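Local coordinates for UPF0141 protein yjdB (PDB 4TN0) that probably transfers phosphoethanolamine groups in the periplasm as the zinc-binding, alkaline phosphatase-like domain of EptC, an enzyme required for polymyxin resistance and motility, at residues E168-T173 with Y193-L198. Sequence-based numbering, arbitrary orientation.
Sequences EFKKFT and YDNTLL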
loop_
_atom_site.group_PDB
_atom_site.type_symbol
_atom_site.label_atom_id
_atom_site.label_comp_id
_atom_site.label_asym_id
_atom_site.label_seq_id
_atom_site.Cartn_x
_atom_site.Cartn_y
_atom_site.Cartn_z
ATOM N N GLU A 168 -6.317 -14.770 17.106
ATOM C CA GLU A 168 -7.697 -14.531 16.720
ATOM C C GLU A 168 -7.887 -14.554 15.198
ATOM O O GLU A 168 -9.022 -14.685 14.720
ATOM C CB GLU A 168 -8.172 -13.181 17.287
ATOM C CG GLU A 168 -8.174 -13.108 18.837
ATOM C CD GLU A 168 -6.800 -12.770 19.451
ATOM O OE1 GLU A 168 -5.884 -12.390 18.701
ATOM O OE2 GLU A 168 -6.636 -12.865 20.686
ATOM N N PHE A 169 -6.786 -14.491 14.437
ATOM C CA PHE A 169 -6.871 -14.514 12.964
ATOM C C PHE A 169 -6.148 -15.713 12.353
ATOM O O PHE A 169 -5.866 -15.734 11.159
ATOM C CB PHE A 169 -6.342 -13.195 12.376
ATOM C CG PHE A 169 -7.201 -12.007 12.726
ATOM C CD1 PHE A 169 -8.391 -11.772 12.054
ATOM C CD2 PHE A 169 -6.849 -11.165 13.765
ATOM C CE1 PHE A 169 -9.204 -10.700 12.395
ATOM C CE2 PHE A 169 -7.651 -10.095 14.112
ATOM C CZ PHE A 169 -8.830 -9.863 13.428
ATOM N N LYS A 170 -5.868 -16.715 13.179
ATOM C CA LYS A 170 -5.399 -18.017 12.715
ATOM C C LYS A 170 -6.617 -18.766 12.217
ATOM O O LYS A 170 -6.998 -19.773 12.782
ATOM C CB LYS A 170 -4.701 -18.777 13.861
ATOM C CG LYS A 170 -3.952 -20.075 13.496
ATOM C CD LYS A 170 -3.176 -20.641 14.716
ATOM C CE LYS A 170 -2.540 -21.982 14.384
ATOM N NZ LYS A 170 -1.586 -22.480 15.423
ATOM N N LYS A 171 -7.238 -18.263 11.159
ATOM C CA LYS A 171 -8.533 -18.776 10.726
ATOM C C LYS A 171 -8.392 -19.931 9.746
ATOM O O LYS A 171 -9.283 -20.771 9.647
ATOM C CB LYS A 171 -9.378 -17.633 10.134
ATOM C CG LYS A 171 -10.828 -17.987 9.772
ATOM C CD LYS A 171 -11.709 -16.728 9.809
ATOM C CE LYS A 171 -12.961 -16.839 8.938
ATOM N NZ LYS A 171 -13.572 -15.499 8.682
ATOM N N PHE A 172 -7.279 -19.970 9.015
ATOM C CA PHE A 172 -7.035 -21.023 8.026
ATOM C C PHE A 172 -5.995 -22.035 8.543
ATOM O O PHE A 172 -4.880 -21.656 8.908
ATOM C CB PHE A 172 -6.598 -20.405 6.699
ATOM C CG PHE A 172 -7.498 -19.290 6.221
ATOM C CD1 PHE A 172 -8.866 -19.488 6.106
ATOM C CD2 PHE A 172 -6.974 -18.045 5.880
ATOM C CE1 PHE A 172 -9.701 -18.469 5.660
ATOM C CE2 PHE A 172 -7.806 -17.012 5.431
ATOM C CZ PHE A 172 -9.169 -17.222 5.321
ATOM N N THR A 173 -6.380 -23.313 8.611
ATOM C CA THR A 173 -5.548 -24.344 9.249
ATOM C C THR A 173 -5.514 -25.657 8.440
ATOM O O THR A 173 -6.468 -25.974 7.737
ATOM C CB THR A 173 -6.047 -24.648 10.701
ATOM O OG1 THR A 173 -7.425 -25.018 10.653
ATOM C CG2 THR A 173 -5.883 -23.414 11.628
ATOM N N TYR A 193 0.135 -17.958 5.073
ATOM C CA TYR A 193 0.304 -16.766 4.261
ATOM C C TYR A 193 -1.026 -16.030 4.137
ATOM O O TYR A 193 -1.064 -14.794 4.226
ATOM C CB TYR A 193 0.890 -17.124 2.872
ATOM C CG TYR A 193 1.103 -15.917 1.971
ATOM C CD1 TYR A 193 2.178 -15.054 2.178
ATOM C CD2 TYR A 193 0.234 -15.646 0.911
ATOM C CE1 TYR A 193 2.373 -13.932 1.372
ATOM C CE2 TYR A 193 0.429 -14.537 0.086
ATOM C CZ TYR A 193 1.503 -13.690 0.323
ATOM O OH TYR A 193 1.703 -12.597 -0.479
ATOM N N ASP A 194 -2.100 -16.793 3.935
ATOM C CA ASP A 194 -3.446 -16.249 3.796
ATOM C C ASP A 194 -3.984 -15.618 5.086
ATOM O O ASP A 194 -4.708 -14.598 5.054
ATOM C CB ASP A 194 -4.395 -17.335 3.318
ATOM C CG ASP A 194 -4.211 -17.649 1.855
ATOM O OD1 ASP A 194 -3.480 -16.889 1.186
ATOM O OD2 ASP A 194 -4.820 -18.613 1.357
ATOM N N ASN A 195 -3.625 -16.216 6.219
ATOM C CA ASN A 195 -3.956 -15.625 7.511
ATOM C C ASN A 195 -3.383 -14.225 7.632
ATOM O O ASN A 195 -4.052 -13.333 8.142
ATOM C CB ASN A 195 -3.434 -16.476 8.668
ATOM C CG ASN A 195 -4.220 -17.739 8.869
ATOM O OD1 ASN A 195 -5.350 -17.868 8.402
ATOM N ND2 ASN A 195 -3.613 -18.697 9.564
ATOM N N THR A 196 -2.146 -14.035 7.175
ATOM C CA THR A 196 -1.519 -12.724 7.253
ATOM C C THR A 196 -2.285 -11.721 6.397
ATOM O O THR A 196 -2.377 -10.550 6.743
ATOM C CB THR A 196 -0.039 -12.741 6.794
ATOM O OG1 THR A 196 0.039 -12.951 5.370
ATOM C CG2 THR A 196 0.701 -13.815 7.484
ATOM N N LEU A 197 -2.835 -12.191 5.280
ATOM C CA LEU A 197 -3.632 -11.338 4.398
ATOM C C LEU A 197 -4.960 -10.958 5.066
ATOM O O LEU A 197 -5.423 -9.814 4.960
ATOM C CB LEU A 197 -3.890 -12.048 3.066
ATOM C CG LEU A 197 -2.684 -12.334 2.146
ATOM C CD1 LEU A 197 -3.100 -13.068 0.889
ATOM C CD2 LEU A 197 -1.945 -11.047 1.774
ATOM N N LEU A 198 -5.564 -11.938 5.738
ATOM C CA LEU A 198 -6.808 -11.775 6.477
ATOM C C LEU A 198 -6.645 -10.726 7.563
ATOM O O LEU A 198 -7.467 -9.820 7.707
ATOM C CB LEU A 198 -7.237 -13.105 7.090
ATOM C CG LEU A 198 -8.624 -13.175 7.719
ATOM C CD1 LEU A 198 -9.681 -12.946 6.645
ATOM C CD2 LEU A 198 -8.804 -14.547 8.358
#
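Asn195 projects from the helix 186-211 and takes hold of the loop residues 168-173 through its amide. Its CG lies anti to the carbonyl carbon (chi1 -73°). Asn195 CB comes first, 3.6 Å from Phe169 O. The next atom, CG, lies just as close to the same oxygen. Then the amide divides. Asn195 OD1 accepts the backbone N-H of Phe172, 2.9 Å from Phe172 N. The N-H points to a lone pair of OD1, in the amide plane, and the bond bends to 150° at the hydrogen. A second, weak bond reaches OD1 from Lys171 N. Asn195 OD1 also lies 3.0 Å from Phe172 CD2, at an oblique angle to the ring. Asn195 ND2 donates to Phe172 O, 3.3 Å away, on a lone pair of that oxygen, which sits a little out of the amide plane. Phe172 is thus held by both its backbone N-H and C=O. ND2 is also hydrogen-bonded to Tyr165 OH, so both ends of the buried amide are satisfied and its rotation is fixed.

In the alkaline phosphatase-like fold of this domain, the loop links strand 146-152 of the central sheet to the long helix. It folds back on the helix here. Lys170 centres an inverse gamma turn, closed by a weak bond from Lys171 N to Phe169 O.

The Phe172 ring and the Asn195 amide slide past each other, their planes 17° apart. Phe172 CD2 touches Asp194 CB at 3.7 Å, and the Asp194 carboxylate plane stands almost upright to the ring. That carboxylate is held by Tyr38, Asn32 and Asn41. Leu198 CD2 meets Phe172 CE2 at 4.0 Å and Lys171 CB at 3.6 Å. The extended Lys171 chain crosses Leu198 at about a right angle, and its ammonium makes a cation-pi contact with Phe45.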